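Amine oxidase domain-containing protein (Pyrococcus furiosus, PDB 3NRN) is of unknown function but binds adenosine monophosphate and is probably an oxidoreductase of the flavin-containing amine oxidase type. Local coordinates at residues 3-8 against 24-29. Numbering follows the deposited sequence.
Sequences AVVVGA and HEIIVL. With AMP (adenosine monophosphate), chain B.
V5 and V28 sit side by side across two neighbouring parallel strands, 2-6 and 25-29, which with helix 10-21 make the beta-alpha-beta unit of a Rossmann-type nucleotide-binding fold. Five backbone hydrogen bonds set the register. In the ladder, A3 and V5 each use both N and O toward strand 25-29: V5 N reaches I27 O (2.8 Å), and V5 O receives L29 N in a nearly straight bond (167° at the hydrogen). The directions of segments 3-6 and 25-29 differ by 19°, a modest twist.

On the face shared by A3, V5, I26 and V28, V5 CB meets V28 CG2 at 4.0 Å. V28 has CG1 anti to the backbone N (chi1 -176°), which leaves CG2 beside that N to touch V5, while V28 CG1 packs on A8 CB at 3.9 Å. Helix 10-21 covers this face, L19 and A20 lying on I26 and L13 on A8. On the other face the V4 and L29 side chains cross obliquely, V4 CG1 meeting L29 CD1 at 3.8 Å; L207 of strand 205-207 lies against I27 and L29.

The strand ends open on the AMP pocket. The V6 CG1 methyl, anti to its backbone N, approaches the adenine, 3.8 Å from AMP N1, with V212 alongside. G7 CA lies 3.2 Å from AMP O4', so the ribose packs directly on the glycine backbone. L29 O accepts a hydrogen bond from G7 N and lies 3.4 Å from AMP C2.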
loop_
_atom_site.group_PDB
_atom_site.type_symbol
_atom_site.label_atom_id
_atom_site.label_comp_id
_atom_site.label_asym_id
_atom_site.label_seq_id
_atom_site.Cartn_x
_atom_site.Cartn_y
_atom_site.Cartn_z
ATOM N N ALA A 3 6.036 22.163 -11.022
ATOM C CA ALA A 3 6.334 20.845 -10.489
ATOM C C ALA A 3 6.201 19.767 -11.554
ATOM O O ALA A 3 5.175 19.677 -12.236
ATOM C CB ALA A 3 5.403 20.529 -9.316
ATOM N N VAL A 4 7.245 18.958 -11.699
ATOM C CA VAL A 4 7.228 17.855 -12.650
ATOM C C VAL A 4 7.148 16.554 -11.857
ATOM O O VAL A 4 7.990 16.286 -11.001
ATOM C CB VAL A 4 8.515 17.812 -13.528
ATOM C CG1 VAL A 4 8.460 16.603 -14.452
ATOM C CG2 VAL A 4 8.644 19.089 -14.353
ATOM N N VAL A 5 6.137 15.747 -12.145
ATOM C CA VAL A 5 5.958 14.472 -11.465
ATOM C C VAL A 5 6.435 13.340 -12.366
ATOM O O VAL A 5 5.988 13.218 -13.508
ATOM C CB VAL A 5 4.478 14.254 -11.114
ATOM C CG1 VAL A 5 4.292 12.910 -10.422
ATOM C CG2 VAL A 5 3.998 15.395 -10.216
ATOM N N VAL A 6 7.353 12.522 -11.863
ATOM C CA VAL A 6 7.864 11.408 -12.644
ATOM C C VAL A 6 7.178 10.123 -12.223
ATOM O O VAL A 6 7.461 9.578 -11.158
ATOM C CB VAL A 6 9.401 11.241 -12.482
ATOM C CG1 VAL A 6 9.887 10.037 -13.277
ATOM C CG2 VAL A 6 10.107 12.489 -12.963
ATOM N N GLY A 7 6.274 9.643 -13.071
ATOM C CA GLY A 7 5.554 8.417 -12.773
ATOM C C GLY A 7 4.150 8.736 -12.309
ATOM O O GLY A 7 3.965 9.551 -11.400
ATOM N N ALA A 8 3.159 8.107 -12.929
ATOM C CA ALA A 8 1.771 8.359 -12.559
ATOM C C ALA A 8 1.171 7.269 -11.673
ATOM O O ALA A 8 0.126 6.687 -11.987
ATOM C CB ALA A 8 0.926 8.541 -13.800
ATOM N N HIS A 24 -0.328 25.447 -8.348
ATOM C CA HIS A 24 0.976 25.248 -8.960
ATOM C C HIS A 24 0.797 24.656 -10.345
ATOM O O HIS A 24 -0.247 24.081 -10.649
ATOM C CB HIS A 24 1.848 24.333 -8.101
ATOM C CG HIS A 24 2.083 24.860 -6.723
ATOM N ND1 HIS A 24 1.306 24.497 -5.644
ATOM C CD2 HIS A 24 2.975 25.767 -6.256
ATOM C CE1 HIS A 24 1.706 25.158 -4.573
ATOM N NE2 HIS A 24 2.717 25.935 -4.917
ATOM N N GLU A 25 1.815 24.808 -11.184
ATOM C CA GLU A 25 1.780 24.280 -12.543
ATOM C C GLU A 25 2.358 22.862 -12.490
ATOM O O GLU A 25 3.556 22.672 -12.251
ATOM C CB GLU A 25 2.616 25.175 -13.462
ATOM C CG GLU A 25 2.624 24.753 -14.915
ATOM C CD GLU A 25 3.700 25.466 -15.712
ATOM O OE1 GLU A 25 3.794 26.708 -15.608
ATOM O OE2 GLU A 25 4.450 24.786 -16.443
ATOM N N ILE A 26 1.494 21.873 -12.710
ATOM C CA ILE A 26 1.881 20.466 -12.644
ATOM C C ILE A 26 1.938 19.728 -13.981
ATOM O O ILE A 26 1.046 19.856 -14.817
ATOM C CB ILE A 26 0.903 19.679 -11.732
ATOM C CG1 ILE A 26 0.980 20.202 -10.297
ATOM C CG2 ILE A 26 1.194 18.179 -11.812
ATOM C CD1 ILE A 26 2.290 19.948 -9.620
ATOM N N ILE A 27 2.997 18.949 -14.165
ATOM C CA ILE A 27 3.151 18.136 -15.362
ATOM C C ILE A 27 3.549 16.724 -14.940
ATOM O O ILE A 27 4.641 16.502 -14.405
ATOM C CB ILE A 27 4.230 18.700 -16.322
ATOM C CG1 ILE A 27 3.813 20.089 -16.820
ATOM C CG2 ILE A 27 4.408 17.760 -17.509
ATOM C CD1 ILE A 27 4.800 20.723 -17.782
ATOM N N VAL A 28 2.651 15.775 -15.158
ATOM C CA VAL A 28 2.928 14.384 -14.814
ATOM C C VAL A 28 3.450 13.673 -16.062
ATOM O O VAL A 28 2.869 13.786 -17.143
ATOM C CB VAL A 28 1.657 13.676 -14.313
ATOM C CG1 VAL A 28 1.985 12.254 -13.863
ATOM C CG2 VAL A 28 1.039 14.484 -13.166
ATOM N N LEU A 29 4.562 12.963 -15.909
ATOM C CA LEU A 29 5.165 12.226 -17.012
ATOM C C LEU A 29 5.046 10.737 -16.705
ATOM O O LEU A 29 5.579 10.249 -15.713
ATOM C CB LEU A 29 6.633 12.636 -17.176
ATOM C CG LEU A 29 6.852 14.127 -17.479
ATOM C CD1 LEU A 29 8.338 14.426 -17.613
ATOM C CD2 LEU A 29 6.124 14.494 -18.783
HETATM P P AMP B . 3.777 2.739 -8.931
HETATM O O1P AMP B . 4.187 3.898 -8.044
HETATM O O2P AMP B . 4.897 1.701 -8.952
HETATM O O3P AMP B . 2.403 2.248 -8.706
HETATM O "O5'" AMP B . 3.877 3.472 -10.349
HETATM C "C5'" AMP B . 5.031 4.264 -10.652
HETATM C "C4'" AMP B . 4.759 4.720 -12.079
HETATM O "O4'" AMP B . 5.948 5.196 -12.717
HETATM C "C3'" AMP B . 4.186 3.645 -12.987
HETATM O "O3'" AMP B . 2.973 4.229 -13.504
HETATM C "C2'" AMP B . 5.283 3.478 -14.061
HETATM O "O2'" AMP B . 4.831 3.128 -15.384
HETATM C "C1'" AMP B . 5.879 4.873 -14.067
HETATM N N9 AMP B . 7.303 4.949 -14.449
HETATM C C8 AMP B . 8.305 4.099 -14.101
HETATM N N7 AMP B . 9.488 4.565 -14.582
HETATM C C5 AMP B . 9.247 5.747 -15.167
HETATM C C6 AMP B . 10.078 6.732 -15.871
HETATM N N6 AMP B . 11.412 6.490 -15.996
HETATM N N1 AMP B . 9.446 7.833 -16.346
HETATM C C2 AMP B . 8.098 8.042 -16.152
HETATM N N3 AMP B . 7.257 7.152 -15.565
HETATM C C4 AMP B . 7.801 6.011 -15.076
#